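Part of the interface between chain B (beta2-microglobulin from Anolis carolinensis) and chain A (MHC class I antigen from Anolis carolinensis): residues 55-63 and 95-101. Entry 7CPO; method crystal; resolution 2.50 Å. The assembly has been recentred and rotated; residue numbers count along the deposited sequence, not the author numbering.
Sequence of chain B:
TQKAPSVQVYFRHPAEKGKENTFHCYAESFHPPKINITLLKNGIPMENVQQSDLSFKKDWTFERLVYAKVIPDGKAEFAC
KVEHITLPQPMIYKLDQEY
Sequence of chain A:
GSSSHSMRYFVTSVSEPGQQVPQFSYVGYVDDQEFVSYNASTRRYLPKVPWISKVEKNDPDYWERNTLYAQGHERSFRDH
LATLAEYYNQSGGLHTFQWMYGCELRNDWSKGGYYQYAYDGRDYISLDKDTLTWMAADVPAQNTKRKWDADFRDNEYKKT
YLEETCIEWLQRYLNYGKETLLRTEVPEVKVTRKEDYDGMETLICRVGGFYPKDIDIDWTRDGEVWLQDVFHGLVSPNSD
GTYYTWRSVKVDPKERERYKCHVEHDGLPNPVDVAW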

# COMPACT_ATOMS: atom_id res chain seq x y z
N SER B 55 5.78 -0.12 1.65
CA SER B 55 5.21 -1.29 1.00
C SER B 55 5.09 -1.02 -0.50
O SER B 55 5.38 0.08 -0.98
CB SER B 55 3.86 -1.65 1.61
OG SER B 55 2.89 -0.67 1.25
N PHE B 56 4.67 -2.05 -1.24
CA PHE B 56 4.50 -1.93 -2.68
C PHE B 56 3.30 -2.76 -3.11
O PHE B 56 2.72 -3.51 -2.33
CB PHE B 56 5.75 -2.35 -3.46
CG PHE B 56 6.35 -3.69 -3.04
CD1 PHE B 56 5.97 -4.86 -3.67
CD2 PHE B 56 7.31 -3.77 -2.04
CE1 PHE B 56 6.53 -6.08 -3.32
CE2 PHE B 56 7.86 -4.99 -1.67
CZ PHE B 56 7.47 -6.15 -2.32
N LYS B 57 2.92 -2.58 -4.38
CA LYS B 57 1.79 -3.27 -4.98
C LYS B 57 2.29 -4.44 -5.81
O LYS B 57 3.49 -4.65 -6.00
CB LYS B 57 0.97 -2.33 -5.88
CG LYS B 57 0.42 -1.08 -5.21
CD LYS B 57 -0.37 -0.23 -6.21
CE LYS B 57 -0.33 1.24 -5.82
NZ LYS B 57 -1.11 1.50 -4.58
N LYS B 58 1.32 -5.17 -6.38
CA LYS B 58 1.62 -6.34 -7.19
C LYS B 58 2.34 -5.97 -8.47
O LYS B 58 2.89 -6.85 -9.12
CB LYS B 58 0.33 -7.10 -7.53
CG LYS B 58 -0.62 -6.32 -8.44
CD LYS B 58 -2.07 -6.81 -8.34
CE LYS B 58 -2.46 -7.67 -9.55
NZ LYS B 58 -3.95 -7.81 -9.65
N ASP B 59 2.36 -4.68 -8.85
CA ASP B 59 3.13 -4.21 -9.99
C ASP B 59 4.52 -3.72 -9.57
O ASP B 59 5.25 -3.17 -10.41
CB ASP B 59 2.37 -3.11 -10.74
CG ASP B 59 2.30 -1.78 -9.98
OD1 ASP B 59 2.82 -1.68 -8.84
OD2 ASP B 59 1.72 -0.82 -10.54
N TRP B 60 4.86 -3.88 -8.29
CA TRP B 60 6.16 -3.65 -7.66
C TRP B 60 6.37 -2.19 -7.29
O TRP B 60 7.38 -1.88 -6.63
CB TRP B 60 7.34 -4.13 -8.53
CG TRP B 60 7.25 -5.58 -8.93
CD1 TRP B 60 6.96 -6.08 -10.18
CD2 TRP B 60 7.45 -6.73 -8.08
NE1 TRP B 60 6.98 -7.46 -10.15
CE2 TRP B 60 7.28 -7.88 -8.88
CE3 TRP B 60 7.78 -6.89 -6.73
CZ2 TRP B 60 7.41 -9.18 -8.37
CZ3 TRP B 60 7.92 -8.19 -6.22
CH2 TRP B 60 7.73 -9.31 -7.05
N THR B 61 5.47 -1.28 -7.65
CA THR B 61 5.67 0.13 -7.36
C THR B 61 5.31 0.42 -5.91
O THR B 61 4.40 -0.18 -5.34
CB THR B 61 4.85 1.02 -8.29
OG1 THR B 61 3.45 0.78 -8.07
CG2 THR B 61 5.22 0.76 -9.74
N PHE B 62 6.03 1.37 -5.34
CA PHE B 62 6.07 1.64 -3.92
C PHE B 62 4.98 2.61 -3.48
O PHE B 62 4.40 3.34 -4.28
CB PHE B 62 7.45 2.19 -3.58
CG PHE B 62 8.53 1.17 -3.75
CD1 PHE B 62 8.79 0.26 -2.73
CD2 PHE B 62 9.26 1.11 -4.93
CE1 PHE B 62 9.79 -0.70 -2.88
CE2 PHE B 62 10.25 0.16 -5.09
CZ PHE B 62 10.52 -0.75 -4.06
N GLU B 63 4.68 2.59 -2.17
CA GLU B 63 3.71 3.47 -1.54
C GLU B 63 4.27 3.99 -0.23
O GLU B 63 5.02 3.30 0.46
CB GLU B 63 2.37 2.78 -1.23
CG GLU B 63 1.95 1.70 -2.20
CD GLU B 63 0.82 0.83 -1.66
OE1 GLU B 63 0.87 0.46 -0.46
OE2 GLU B 63 -0.12 0.54 -2.43
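Chain A (95-101) HTFQWMY

Residues 95-101 of chain A run in extended conformation across the hairpin-like loop of beta2-microglobulin formed by residues 55-63, where the type I turn from Lys B57 to Trp B60 joins two strand segments. From Thr A96 onward the segment is a β-strand, with phi between -155° and -126° and psi between 124° and 155°, so its side chains alternate: Thr A96, Gln A98 and Met A100 direct their CA-to-CB bonds toward chain B, whereas that of Trp A99 points away. The backbones stay well apart, CA to CA 7.7 Å between Gln A98 and Trp B60 and 8.1 Å between Met A100 and Lys B58. Chain A thus advances as the chain B numbering falls, and side chains fill the space between. Together the two stretches bury 423 Å².

His A95 precedes the strand and makes no contact with this loop. Thr A96 touches it lightly, its CG2 lying 4.2 Å from CZ of Phe B62, at the edge of that ring. The next residue, Phe A97, is out of reach.

Gln A98 is the centre of the contact and has the largest covered area, 115 Å². With chi1 near -76° (m) and chi2 at 163° (t), its side chain extends into chain B, and its NE2 donates a hydrogen bond to the backbone O of Trp B60 (2.8 Å, 172° at the hydrogen). This nearly linear bond satisfies the carbonyl of the turn's last residue and fixes the amide among aromatic rings: NE2 lies over one face of Phe B56, 3.2 Å from its CG, and 3.3 Å from CZ of Phe B62. Farther back along the side chain, CG makes a CH-pi contact with the Phe B56 ring, 4.3 Å from the centroid.

The CA-to-CB bond of Trp A99 points away, its side chain comes no nearer than 6.0 Å, and the residue meets chain B through its backbone. Its O is 3.5 Å from CZ of Phe B56, near the plane of the ring, and its N is 4.4 Å from CZ3 of Trp B60.

Met A100 packs against the turn. Its CB is 3.8 Å from CE1 of Phe B56 and its CG 3.7 Å from CZ3 of Trp B60, while SD sits over the face of the six-membered ring of Trp B60, 4.1 Å from the centroid. The same sulfur approaches Phe B56 at the edge, 5.2 Å from that centroid. Beyond it, CE reaches to 3.8 Å from CA of Lys B58. At Tyr A101 the side chain is again out of reach, and the contact ends.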

# COMPACT_ATOMS: atom_id res chain seq x y z
N HIS A 95 20.44 -0.34 -6.96
CA HIS A 95 19.61 -1.43 -7.44
C HIS A 95 18.66 -1.85 -6.33
O HIS A 95 18.88 -1.57 -5.15
CB HIS A 95 20.48 -2.60 -7.89
CG HIS A 95 21.44 -2.24 -8.98
ND1 HIS A 95 21.02 -1.94 -10.26
CD2 HIS A 95 22.78 -2.11 -8.97
CE1 HIS A 95 22.08 -1.65 -11.00
NE2 HIS A 95 23.16 -1.75 -10.24
N THR A 96 17.59 -2.54 -6.73
CA THR A 96 16.51 -2.92 -5.83
C THR A 96 16.20 -4.41 -5.95
O THR A 96 16.17 -4.95 -7.05
CB THR A 96 15.26 -2.11 -6.13
OG1 THR A 96 15.57 -0.72 -5.99
CG2 THR A 96 14.17 -2.43 -5.12
N PHE A 97 15.97 -5.06 -4.82
CA PHE A 97 15.45 -6.42 -4.80
C PHE A 97 14.19 -6.46 -3.94
O PHE A 97 14.19 -5.96 -2.81
CB PHE A 97 16.49 -7.39 -4.27
CG PHE A 97 16.19 -8.80 -4.60
CD1 PHE A 97 16.41 -9.28 -5.88
CD2 PHE A 97 15.68 -9.66 -3.64
CE1 PHE A 97 16.13 -10.61 -6.20
CE2 PHE A 97 15.40 -10.98 -3.95
CZ PHE A 97 15.63 -11.46 -5.23
N GLN A 98 13.12 -7.04 -4.48
CA GLN A 98 11.83 -7.09 -3.81
C GLN A 98 11.30 -8.52 -3.80
O GLN A 98 11.53 -9.29 -4.73
CB GLN A 98 10.78 -6.20 -4.48
CG GLN A 98 10.89 -4.70 -4.26
CD GLN A 98 10.08 -3.93 -5.31
OE1 GLN A 98 10.51 -3.81 -6.46
NE2 GLN A 98 8.90 -3.44 -4.92
N TRP A 99 10.58 -8.85 -2.74
CA TRP A 99 10.03 -10.18 -2.53
C TRP A 99 8.62 -10.00 -2.00
O TRP A 99 8.43 -9.29 -1.00
CB TRP A 99 10.89 -10.96 -1.53
CG TRP A 99 10.47 -12.36 -1.12
CD1 TRP A 99 9.80 -13.29 -1.87
CD2 TRP A 99 10.77 -12.99 0.13
NE1 TRP A 99 9.65 -14.47 -1.14
CE2 TRP A 99 10.23 -14.30 0.08
CE3 TRP A 99 11.43 -12.57 1.29
CZ2 TRP A 99 10.33 -15.19 1.16
CZ3 TRP A 99 11.53 -13.46 2.37
CH2 TRP A 99 10.99 -14.75 2.29
N MET A 100 7.63 -10.58 -2.67
CA MET A 100 6.28 -10.60 -2.12
C MET A 100 5.78 -12.04 -2.08
O MET A 100 6.00 -12.82 -3.01
CB MET A 100 5.30 -9.68 -2.89
CG MET A 100 5.22 -9.88 -4.38
SD MET A 100 4.23 -8.61 -5.23
CE MET A 100 2.58 -8.97 -4.61
N TYR A 101 5.12 -12.38 -0.99
CA TYR A 101 4.55 -13.71 -0.87
C TYR A 101 3.38 -13.65 0.09
O TYR A 101 3.31 -12.78 0.96
CB TYR A 101 5.58 -14.73 -0.40
CG TYR A 101 6.17 -14.51 0.98
CD1 TYR A 101 5.70 -15.21 2.08
CD2 TYR A 101 7.23 -13.64 1.16
CE1 TYR A 101 6.26 -15.04 3.33
CE2 TYR A 101 7.80 -13.47 2.39
CZ TYR A 101 7.31 -14.17 3.48
OH TYR A 101 7.88 -13.98 4.73